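Long-range contacts in protein (alpha-2u-globulin) (PDB 2A2U), which is a lipocalin that probably carries small hydrophobic molecules in its barrel and forms a complex with a hyaline droplet inducer: residues A[65-70]-A[85-90]; A[57-62]-A[73-78]; A[29-34]-A[109-114]; A[35-40]-A[61-66]. One frame throughout, in Å; residues are numbered along the deposited sequence.

In the fold
Followed from the N terminus, the chain first lays down residues 29-34, a loop ending in a short 3-10 turn (31-34), which contact 3 joins to strand 106-114 across 74 intervening residues. The other three contacts nest inside that loop. Contact 4 pairs 35-40 with 61-66, the first two long strands of the lipocalin barrel. Contact 2 begins on the same second strand, sharing M61 and Q62 with contact 4, and closes the hairpin onto 73-78. Contact 1 shares D65 and V66 with contact 4 and crosses contact 2, since their segments alternate. Contacts 4 and 2 thus join neighbouring strands of one curled sheet, contact 1 reaches across 70-78 to 83-92, and contact 3 adds the N-terminal segment.

Contact 1 of 4, residues A[65-70]-A[85-90]; sequences DVLENS and ELYLVA
The hairpin between the second and third strands of the lipocalin barrel here meets the fourth. Strand 70-78 runs between 65-67 and 85-90, whose axes come no closer than 9.2 Å, so side chains must bridge that interval. Y87 does most of this. Its CG lies anti to the backbone N (chi1 -169°), extending the ring toward D65, and Y87 OH donates a 2.9 Å hydrogen bond to D65 OD2. The oxygen uses its anti lone pair and sits at the ring edge, in plane, with the carboxylate turned 31° from the ring. L67 comes tip to tip with the same phenol, L67 CD1 lying 4.2 Å from Y87 OH, and the same methyl grazes V89 CG2 at 4.4 Å. In barrel terms this is the outer side of the sheet, used for assembly: Y87 stacks on Y87 of the second subunit, and the other oxygen of D65 forms a salt bridge with K74 of that subunit. Farther along, a type II turn spans L67 to S70, and across its base L67 N donates to S70 O at 3.0 Å. At S70 the chain has turned into the neighbouring strand, so backbone lies beside backbone next to A90. There S70 CB is only 2.9 Å from A90 O, a tight approach, and 3.9 Å from V89 CG1.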
# COMPACT_ATOMS: atom_id res chain seq x y z
N ASP A 65 -6.96 -10.34 12.09
CA ASP A 65 -6.61 -9.31 13.05
C ASP A 65 -7.59 -8.17 12.94
O ASP A 65 -7.97 -7.77 11.86
CB ASP A 65 -5.20 -8.78 12.80
CG ASP A 65 -4.14 -9.74 13.21
OD1 ASP A 65 -4.10 -10.10 14.40
OD2 ASP A 65 -3.32 -10.13 12.35
N VAL A 66 -8.03 -7.65 14.07
CA VAL A 66 -8.97 -6.54 14.04
C VAL A 66 -8.17 -5.26 14.32
O VAL A 66 -7.66 -5.08 15.41
CB VAL A 66 -10.12 -6.79 15.04
CG1 VAL A 66 -11.05 -5.61 15.07
CG2 VAL A 66 -10.90 -8.03 14.62
N LEU A 67 -8.02 -4.43 13.29
CA LEU A 67 -7.25 -3.19 13.37
C LEU A 67 -8.14 -1.95 13.36
O LEU A 67 -9.36 -2.06 13.46
CB LEU A 67 -6.29 -3.14 12.19
CG LEU A 67 -5.58 -4.45 11.86
CD1 LEU A 67 -4.93 -4.37 10.50
CD2 LEU A 67 -4.56 -4.80 12.93
N GLU A 68 -7.53 -0.77 13.23
CA GLU A 68 -8.30 0.48 13.19
C GLU A 68 -9.02 0.69 11.86
O GLU A 68 -8.38 0.90 10.82
CB GLU A 68 -7.41 1.68 13.44
CG GLU A 68 -6.94 1.77 14.86
CD GLU A 68 -8.04 1.98 15.86
OE1 GLU A 68 -9.12 2.50 15.49
OE2 GLU A 68 -7.82 1.65 17.04
N ASN A 69 -10.35 0.68 11.91
CA ASN A 69 -11.17 0.87 10.71
C ASN A 69 -10.86 -0.17 9.63
O ASN A 69 -11.10 0.06 8.45
CB ASN A 69 -10.98 2.28 10.12
CG ASN A 69 -11.30 3.39 11.11
OD1 ASN A 69 -12.41 3.46 11.65
ND2 ASN A 69 -10.35 4.29 11.31
N SER A 70 -10.34 -1.33 10.03
CA SER A 70 -9.99 -2.37 9.08
C SER A 70 -9.78 -3.76 9.71
O SER A 70 -9.82 -3.93 10.93
CB SER A 70 -8.74 -1.96 8.32
OG SER A 70 -7.68 -1.74 9.23
N GLU A 85 2.92 -17.42 1.84
CA GLU A 85 2.33 -16.77 3.01
C GLU A 85 2.05 -15.30 2.69
O GLU A 85 2.95 -14.55 2.32
CB GLU A 85 3.30 -16.88 4.18
CG GLU A 85 2.81 -16.34 5.51
CD GLU A 85 1.84 -17.26 6.19
OE1 GLU A 85 2.27 -18.17 6.93
OE2 GLU A 85 0.63 -17.07 6.01
N LEU A 86 0.80 -14.87 2.84
CA LEU A 86 0.41 -13.49 2.54
C LEU A 86 -0.37 -12.84 3.68
O LEU A 86 -0.73 -13.49 4.64
CB LEU A 86 -0.44 -13.45 1.27
CG LEU A 86 0.20 -13.95 -0.03
CD1 LEU A 86 -0.80 -13.82 -1.17
CD2 LEU A 86 1.45 -13.15 -0.32
N TYR A 87 -0.61 -11.54 3.55
CA TYR A 87 -1.36 -10.78 4.55
C TYR A 87 -1.96 -9.56 3.88
O TYR A 87 -1.23 -8.72 3.35
CB TYR A 87 -0.44 -10.33 5.69
CG TYR A 87 -1.18 -9.75 6.89
CD1 TYR A 87 -1.68 -8.44 6.88
CD2 TYR A 87 -1.42 -10.53 8.03
CE1 TYR A 87 -2.38 -7.91 7.96
CE2 TYR A 87 -2.12 -10.02 9.11
CZ TYR A 87 -2.60 -8.71 9.07
OH TYR A 87 -3.30 -8.21 10.16
N LEU A 88 -3.29 -9.45 3.90
CA LEU A 88 -3.97 -8.33 3.27
C LEU A 88 -4.79 -7.55 4.27
O LEU A 88 -5.32 -8.10 5.22
CB LEU A 88 -4.91 -8.83 2.16
CG LEU A 88 -4.31 -9.53 0.94
CD1 LEU A 88 -5.40 -10.01 0.01
CD2 LEU A 88 -3.39 -8.57 0.22
N VAL A 89 -4.87 -6.24 4.05
CA VAL A 89 -5.67 -5.38 4.90
C VAL A 89 -6.91 -4.96 4.13
O VAL A 89 -6.83 -4.59 2.96
CB VAL A 89 -4.89 -4.14 5.36
CG1 VAL A 89 -5.80 -3.19 6.11
CG2 VAL A 89 -3.75 -4.55 6.27
N ALA A 90 -8.07 -5.08 4.76
CA ALA A 90 -9.34 -4.72 4.16
C ALA A 90 -9.86 -3.52 4.94
O ALA A 90 -9.90 -3.55 6.15
CB ALA A 90 -10.32 -5.89 4.25

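Contact 2 of 4, residues A[57-62]-A[73-78]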
# COMPACT_ATOMS: atom_id res chain seq x y z
N MET A 57 -8.75 -17.19 -5.65
CA MET A 57 -9.66 -17.15 -4.52
C MET A 57 -9.62 -18.39 -3.62
O MET A 57 -10.23 -18.40 -2.54
CB MET A 57 -11.08 -16.84 -4.99
CG MET A 57 -11.24 -15.50 -5.70
SD MET A 57 -10.65 -14.09 -4.75
CE MET A 57 -10.23 -12.95 -6.13
N ARG A 58 -8.92 -19.43 -4.05
CA ARG A 58 -8.79 -20.64 -3.23
C ARG A 58 -7.73 -20.35 -2.17
O ARG A 58 -6.58 -20.77 -2.28
CB ARG A 58 -8.36 -21.85 -4.06
CG ARG A 58 -8.17 -23.12 -3.22
CD ARG A 58 -7.62 -24.28 -4.02
NE ARG A 58 -8.67 -25.17 -4.52
CZ ARG A 58 -8.83 -26.43 -4.13
NH1 ARG A 58 -8.01 -26.96 -3.22
NH2 ARG A 58 -9.82 -27.15 -4.63
N VAL A 59 -8.11 -19.57 -1.16
CA VAL A 59 -7.19 -19.19 -0.10
C VAL A 59 -7.43 -19.99 1.18
O VAL A 59 -8.57 -20.31 1.52
CB VAL A 59 -7.26 -17.66 0.22
CG1 VAL A 59 -7.14 -16.86 -1.06
CG2 VAL A 59 -8.53 -17.32 0.98
N PHE A 60 -6.34 -20.30 1.87
CA PHE A 60 -6.38 -21.05 3.10
C PHE A 60 -6.12 -20.11 4.26
O PHE A 60 -4.98 -19.83 4.63
CB PHE A 60 -5.34 -22.16 3.03
CG PHE A 60 -5.44 -23.00 1.79
CD1 PHE A 60 -6.65 -23.56 1.40
CD2 PHE A 60 -4.32 -23.24 1.00
CE1 PHE A 60 -6.76 -24.33 0.25
CE2 PHE A 60 -4.42 -24.02 -0.16
CZ PHE A 60 -5.64 -24.56 -0.52
N MET A 61 -7.20 -19.61 4.85
CA MET A 61 -7.13 -18.68 5.95
C MET A 61 -6.35 -19.22 7.14
O MET A 61 -6.25 -20.43 7.33
CB MET A 61 -8.55 -18.30 6.38
CG MET A 61 -8.67 -17.09 7.31
SD MET A 61 -7.89 -15.55 6.66
CE MET A 61 -8.41 -15.69 4.84
N GLN A 62 -5.80 -18.30 7.93
CA GLN A 62 -5.02 -18.66 9.11
C GLN A 62 -5.37 -17.83 10.34
O GLN A 62 -5.56 -18.37 11.42
CB GLN A 62 -3.53 -18.50 8.86
CG GLN A 62 -2.98 -19.32 7.73
CD GLN A 62 -1.49 -19.15 7.62
OE1 GLN A 62 -0.77 -20.08 7.27
NE2 GLN A 62 -1.00 -17.97 7.94
N PHE A 73 -5.83 -9.93 7.25
CA PHE A 73 -6.02 -11.34 6.98
C PHE A 73 -4.70 -12.00 6.64
O PHE A 73 -4.05 -11.62 5.66
CB PHE A 73 -6.97 -11.53 5.79
CG PHE A 73 -8.38 -11.08 6.04
CD1 PHE A 73 -8.74 -9.75 5.90
CD2 PHE A 73 -9.35 -12.01 6.41
CE1 PHE A 73 -10.05 -9.34 6.12
CE2 PHE A 73 -10.67 -11.60 6.64
CZ PHE A 73 -11.02 -10.27 6.49
N LYS A 74 -4.27 -12.95 7.46
CA LYS A 74 -3.04 -13.69 7.19
C LYS A 74 -3.49 -15.05 6.69
O LYS A 74 -4.18 -15.76 7.40
CB LYS A 74 -2.20 -13.86 8.44
CG LYS A 74 -0.93 -14.59 8.15
CD LYS A 74 -0.00 -14.50 9.31
CE LYS A 74 0.57 -15.86 9.60
NZ LYS A 74 1.64 -15.82 10.62
N PHE A 75 -3.11 -15.40 5.47
CA PHE A 75 -3.54 -16.66 4.88
C PHE A 75 -2.48 -17.23 3.96
O PHE A 75 -1.51 -16.56 3.63
CB PHE A 75 -4.81 -16.44 4.07
CG PHE A 75 -4.61 -15.51 2.91
CD1 PHE A 75 -4.59 -14.13 3.11
CD2 PHE A 75 -4.40 -16.00 1.63
CE1 PHE A 75 -4.35 -13.25 2.05
CE2 PHE A 75 -4.16 -15.13 0.55
CZ PHE A 75 -4.14 -13.75 0.77
N ARG A 76 -2.68 -18.47 3.52
CA ARG A 76 -1.75 -19.13 2.62
C ARG A 76 -2.40 -19.43 1.30
O ARG A 76 -3.62 -19.57 1.20
CB ARG A 76 -1.23 -20.43 3.22
CG ARG A 76 -0.23 -20.23 4.31
CD ARG A 76 0.82 -21.31 4.30
NE ARG A 76 1.41 -21.47 5.62
CZ ARG A 76 0.87 -22.21 6.58
NH1 ARG A 76 -0.27 -22.86 6.37
NH2 ARG A 76 1.44 -22.24 7.78
N ILE A 77 -1.57 -19.54 0.27
CA ILE A 77 -2.07 -19.82 -1.05
C ILE A 77 -1.02 -20.63 -1.80
O ILE A 77 0.16 -20.35 -1.70
CB ILE A 77 -2.44 -18.52 -1.80
CG1 ILE A 77 -3.10 -18.85 -3.12
CG2 ILE A 77 -1.22 -17.66 -2.01
CD1 ILE A 77 -3.82 -17.68 -3.72
N LYS A 78 -1.46 -21.66 -2.50
CA LYS A 78 -0.56 -22.52 -3.25
C LYS A 78 -0.38 -21.97 -4.66
O LYS A 78 -1.24 -22.14 -5.52
CB LYS A 78 -1.15 -23.92 -3.32
CG LYS A 78 -0.15 -25.03 -3.22
CD LYS A 78 -0.89 -26.35 -3.24
CE LYS A 78 -0.01 -27.50 -2.81
NZ LYS A 78 -0.79 -28.77 -2.81
O HOH W 1 -4.45 -22.02 -3.89
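Two nearly straight backbone hydrogen bonds form the heart of this antiparallel pairing: F60 N reaches R76 O at 2.9 Å (168° at the hydrogen), and R76 N returns to F60 O at 2.9 Å (172°). M61 and F75 make the adjoining non-hydrogen-bonded pair, their side chains on one face. The M61 chain, bent at chi2 and chi3, curls back so that M61 SD meets the edge of the F73 ring, 3.8 Å from F73 CD2, a Met-aromatic contact in the ring plane. Its methyl, M61 CE, rests 3.8 Å from F75 CB. F75 holds its CG in the crowded position between N and carbonyl carbon (chi1 63°), which brings F75 CD2 to 3.6 Å from V59 CB. Y139 of strand 131-140 packs against both V59 and M61, as expected of side chains lining a lipocalin barrel. On the other face the Q62 and R76 chains cross, while F60 packs on C176, which is disulfide-linked to C83. Farther out, a classic bulge sets both Q62 and H63 opposite K74, whose ammonium forms a salt bridge with D65 of the second subunit. M61, F75 and V59 thus give an apolar face, consistent with a barrel interior, whereas the reverse carries the polar groups of R76 and Q62 beside the buried F60 ring.

Contact 3 of 4, residues A[29-34]-A[109-114]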
# COMPACT_ATOMS: atom_id res chain seq x y z
N LEU A 29 -23.37 -6.95 14.50
CA LEU A 29 -22.10 -7.64 14.65
C LEU A 29 -21.14 -6.89 15.59
O LEU A 29 -21.23 -5.69 15.76
CB LEU A 29 -21.45 -7.79 13.29
CG LEU A 29 -20.11 -8.52 13.32
CD1 LEU A 29 -20.36 -10.01 13.36
CD2 LEU A 29 -19.28 -8.15 12.12
N ASP A 30 -20.23 -7.64 16.19
CA ASP A 30 -19.20 -7.13 17.08
C ASP A 30 -17.91 -7.69 16.49
O ASP A 30 -17.39 -8.71 16.95
CB ASP A 30 -19.42 -7.66 18.51
CG ASP A 30 -18.41 -7.09 19.50
OD1 ASP A 30 -17.58 -6.24 19.11
OD2 ASP A 30 -18.44 -7.49 20.68
N VAL A 31 -17.42 -7.02 15.46
CA VAL A 31 -16.21 -7.41 14.73
C VAL A 31 -15.00 -7.68 15.61
O VAL A 31 -14.12 -8.45 15.24
CB VAL A 31 -15.87 -6.38 13.62
CG1 VAL A 31 -15.31 -5.12 14.22
CG2 VAL A 31 -14.89 -6.97 12.63
N ALA A 32 -14.97 -7.07 16.79
CA ALA A 32 -13.86 -7.25 17.72
C ALA A 32 -13.68 -8.71 18.10
O ALA A 32 -12.56 -9.17 18.32
CB ALA A 32 -14.10 -6.43 18.96
N LYS A 33 -14.78 -9.45 18.16
CA LYS A 33 -14.75 -10.86 18.52
C LYS A 33 -14.28 -11.79 17.42
O LYS A 33 -14.15 -13.00 17.64
CB LYS A 33 -16.11 -11.31 19.01
CG LYS A 33 -16.53 -10.69 20.31
CD LYS A 33 -17.92 -11.11 20.64
CE LYS A 33 -18.36 -10.56 21.96
NZ LYS A 33 -19.80 -10.86 22.20
N LEU A 34 -14.06 -11.25 16.23
CA LEU A 34 -13.60 -12.05 15.09
C LEU A 34 -12.09 -12.23 15.14
O LEU A 34 -11.52 -12.99 14.36
CB LEU A 34 -14.00 -11.37 13.78
CG LEU A 34 -15.50 -11.26 13.51
CD1 LEU A 34 -15.72 -10.46 12.26
CD2 LEU A 34 -16.09 -12.66 13.35
N PHE A 109 -16.72 -6.96 0.35
CA PHE A 109 -17.25 -8.09 1.11
C PHE A 109 -17.97 -7.69 2.39
O PHE A 109 -17.79 -6.59 2.89
CB PHE A 109 -16.18 -9.13 1.41
CG PHE A 109 -15.12 -8.67 2.35
CD1 PHE A 109 -15.29 -8.78 3.73
CD2 PHE A 109 -13.92 -8.17 1.87
CE1 PHE A 109 -14.29 -8.40 4.61
CE2 PHE A 109 -12.91 -7.79 2.73
CZ PHE A 109 -13.09 -7.91 4.12
N THR A 110 -18.82 -8.60 2.87
CA THR A 110 -19.58 -8.38 4.09
C THR A 110 -19.57 -9.65 4.94
O THR A 110 -19.29 -10.73 4.45
CB THR A 110 -21.04 -8.02 3.81
OG1 THR A 110 -21.62 -9.01 2.95
CG2 THR A 110 -21.14 -6.67 3.14
N ILE A 111 -19.85 -9.48 6.23
CA ILE A 111 -19.90 -10.59 7.16
C ILE A 111 -21.36 -11.01 7.18
O ILE A 111 -22.21 -10.35 7.77
CB ILE A 111 -19.41 -10.17 8.54
CG1 ILE A 111 -17.95 -9.72 8.43
CG2 ILE A 111 -19.53 -11.31 9.52
CD1 ILE A 111 -17.39 -9.07 9.65
N LEU A 112 -21.63 -12.09 6.46
CA LEU A 112 -22.97 -12.61 6.31
C LEU A 112 -23.57 -13.18 7.59
O LEU A 112 -24.69 -12.81 7.96
CB LEU A 112 -22.97 -13.68 5.22
CG LEU A 112 -24.18 -13.72 4.29
CD1 LEU A 112 -24.36 -12.36 3.65
CD2 LEU A 112 -23.97 -14.78 3.23
N LYS A 113 -22.85 -14.07 8.26
CA LYS A 113 -23.33 -14.70 9.49
C LYS A 113 -22.17 -15.22 10.33
O LYS A 113 -21.20 -15.75 9.80
CB LYS A 113 -24.31 -15.83 9.16
CG LYS A 113 -24.97 -16.47 10.36
CD LYS A 113 -26.02 -17.50 9.95
CE LYS A 113 -27.31 -16.85 9.46
NZ LYS A 113 -28.06 -16.16 10.56
N THR A 114 -22.26 -15.05 11.65
CA THR A 114 -21.22 -15.52 12.55
C THR A 114 -21.79 -15.79 13.93
O THR A 114 -22.77 -15.17 14.34
CB THR A 114 -20.07 -14.48 12.68
OG1 THR A 114 -18.95 -15.08 13.34
CG2 THR A 114 -20.51 -13.28 13.49
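Lipocalin barrels commonly have a short 3-10 turn just before the first strand, and here that turn, residues 31-34, packs with the preceding L29 against the sixth strand of the barrel. The central bump is the tip of I111. Its CD1 enters a notch between two leucines, 3.2 Å from L29 CD2 on one flank and 3.4 Å from L34 CD1 on another, with V31 CG2 at its border. The leucines approach differently: L29 crosses I111 at about a right angle, whereas L34 meets it tip to tip. CG anti to the backbone N (chi1 -179°) aims the fork of L29 so that one methyl takes I111 while the other, L29 CD1, presses against T114 CG2 at 3.3 Å. Both the tip of I111 and this T114 methyl are thus tightly packed in the model.

I111 and T114 stand three residues apart, a spacing that would normally send them to opposite faces of a strand. A classic beta bulge at L112 and K113, both facing M121, shifts the alternation and brings both side chains to bear on the same apolar group. The 3-10 turn is shaped by its own backbone, L34 N bonding to V31 O at 3.0 Å, which presents L34 inward. Between the segments the contact is made by van der Waals packing, without polar bonds. T114 opens the Thr-Asp-Tyr signature of lipocalins, and its hydroxyl is engaged by Y119 O and Y116 N; L34 CD2 lies against that same hydroxyl, 3.7 Å from T114 OG1.

Contact 4 of 4, residues A[35-40]-A[61-66]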
# COMPACT_ATOMS: atom_id res chain seq x y z
N ASN A 35 -11.44 -11.53 16.06
CA ASN A 35 -10.00 -11.61 16.23
C ASN A 35 -9.58 -13.04 16.54
O ASN A 35 -10.27 -13.73 17.28
CB ASN A 35 -9.54 -10.70 17.37
CG ASN A 35 -8.47 -9.72 16.95
OD1 ASN A 35 -8.36 -8.63 17.51
ND2 ASN A 35 -7.67 -10.10 15.96
N GLY A 36 -8.49 -13.50 15.94
CA GLY A 36 -8.03 -14.84 16.24
C GLY A 36 -7.79 -15.72 15.04
O GLY A 36 -7.82 -15.26 13.91
N ASP A 37 -7.54 -16.99 15.29
CA ASP A 37 -7.27 -17.95 14.25
C ASP A 37 -8.52 -18.50 13.60
O ASP A 37 -9.50 -18.78 14.28
CB ASP A 37 -6.43 -19.09 14.80
CG ASP A 37 -5.08 -18.63 15.26
OD1 ASP A 37 -4.29 -18.16 14.43
OD2 ASP A 37 -4.80 -18.73 16.46
N TRP A 38 -8.46 -18.65 12.28
CA TRP A 38 -9.58 -19.18 11.52
C TRP A 38 -9.02 -20.11 10.47
O TRP A 38 -7.87 -19.98 10.10
CB TRP A 38 -10.35 -18.05 10.83
CG TRP A 38 -11.05 -17.16 11.79
CD1 TRP A 38 -10.57 -16.00 12.34
CD2 TRP A 38 -12.37 -17.33 12.30
NE1 TRP A 38 -11.52 -15.45 13.16
CE2 TRP A 38 -12.64 -16.24 13.15
CE3 TRP A 38 -13.37 -18.30 12.11
CZ2 TRP A 38 -13.87 -16.09 13.83
CZ3 TRP A 38 -14.60 -18.16 12.79
CH2 TRP A 38 -14.83 -17.06 13.64
N PHE A 39 -9.84 -21.04 10.00
CA PHE A 39 -9.42 -22.01 8.99
C PHE A 39 -10.42 -21.99 7.87
O PHE A 39 -11.60 -21.73 8.10
CB PHE A 39 -9.39 -23.42 9.57
CG PHE A 39 -8.38 -23.62 10.64
CD1 PHE A 39 -8.67 -23.32 11.96
CD2 PHE A 39 -7.13 -24.11 10.32
CE1 PHE A 39 -7.73 -23.51 12.95
CE2 PHE A 39 -6.18 -24.31 11.31
CZ PHE A 39 -6.48 -24.00 12.63
N SER A 40 -9.96 -22.28 6.65
CA SER A 40 -10.83 -22.32 5.49
C SER A 40 -11.52 -23.67 5.45
O SER A 40 -10.86 -24.71 5.40
CB SER A 40 -10.02 -22.11 4.21
OG SER A 40 -9.66 -20.75 4.09
N MET A 61 -7.20 -19.61 4.85
CA MET A 61 -7.13 -18.68 5.95
C MET A 61 -6.35 -19.22 7.14
O MET A 61 -6.25 -20.43 7.33
CB MET A 61 -8.55 -18.30 6.38
CG MET A 61 -8.67 -17.09 7.31
SD MET A 61 -7.89 -15.55 6.66
CE MET A 61 -8.41 -15.69 4.84
N GLN A 62 -5.80 -18.30 7.93
CA GLN A 62 -5.02 -18.66 9.11
C GLN A 62 -5.37 -17.83 10.34
O GLN A 62 -5.56 -18.37 11.42
CB GLN A 62 -3.53 -18.50 8.86
CG GLN A 62 -2.98 -19.32 7.73
CD GLN A 62 -1.49 -19.15 7.62
OE1 GLN A 62 -0.77 -20.08 7.27
NE2 GLN A 62 -1.00 -17.97 7.94
N HIS A 63 -5.44 -16.52 10.17
CA HIS A 63 -5.71 -15.63 11.28
C HIS A 63 -6.33 -14.33 10.80
O HIS A 63 -6.06 -13.89 9.69
CB HIS A 63 -4.39 -15.33 12.00
CG HIS A 63 -4.53 -14.52 13.25
ND1 HIS A 63 -4.66 -15.11 14.50
CD2 HIS A 63 -4.55 -13.19 13.46
CE1 HIS A 63 -4.76 -14.16 15.41
NE2 HIS A 63 -4.69 -12.99 14.81
N ILE A 64 -7.20 -13.74 11.62
CA ILE A 64 -7.84 -12.48 11.31
C ILE A 64 -7.51 -11.50 12.44
O ILE A 64 -7.70 -11.83 13.62
CB ILE A 64 -9.38 -12.61 11.23
CG1 ILE A 64 -9.77 -13.37 9.97
CG2 ILE A 64 -10.03 -11.23 11.24
CD1 ILE A 64 -11.26 -13.51 9.77
N ASP A 65 -6.96 -10.34 12.09
CA ASP A 65 -6.61 -9.31 13.05
C ASP A 65 -7.59 -8.17 12.94
O ASP A 65 -7.97 -7.77 11.86
CB ASP A 65 -5.20 -8.78 12.80
CG ASP A 65 -4.14 -9.74 13.21
OD1 ASP A 65 -4.10 -10.10 14.40
OD2 ASP A 65 -3.32 -10.13 12.35
N VAL A 66 -8.03 -7.65 14.07
CA VAL A 66 -8.97 -6.54 14.04
C VAL A 66 -8.17 -5.26 14.32
O VAL A 66 -7.66 -5.08 15.41
CB VAL A 66 -10.12 -6.79 15.04
CG1 VAL A 66 -11.05 -5.61 15.07
CG2 VAL A 66 -10.90 -8.03 14.62
O HOH W 2 -7.03 -22.94 5.95
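W38 and I64 set the geometry on the inner side of this strand pair: the I64 chain crosses the indole obliquely and lays its CD1 over one face, 4.0 Å from the centroid of the five-membered ring and 29° off its normal. W38 is the tryptophan of the Gly-X-Trp signature of lipocalins; its NE1 bonds to L34 O, and R141 packs against it, also as in the family. G36, the glycine of that signature, has a positive phi of 128°, where a beta carbon would jam against the preceding carbonyl. Its backbone pairs with I64, I64 N reaching G36 O at 2.8 Å. I64 O is gripped twice, by G36 N at 3.0 Å and by N35 ND2 at 2.9 Å, the latter on an in-plane lone pair. At the far end S40 OG accepts from M61 N at 2.8 Å and bonds to V59 O.

On the opposite face H63 is turned edge-on to D37. H63 ND1 donates to D37 OD1 at 3.1 Å within the ring plane, though the acceptor is met from above its carboxylate, the two planes being 69° apart. G36 O sits 3.2 Å above the plane of the H63 ring, toward its rim. H63 NE2 donates weakly to D65 OD1, whose main partner is K74 of the second subunit. The two carboxylates may favour a positively charged H63, an effect that K74 would partly offset.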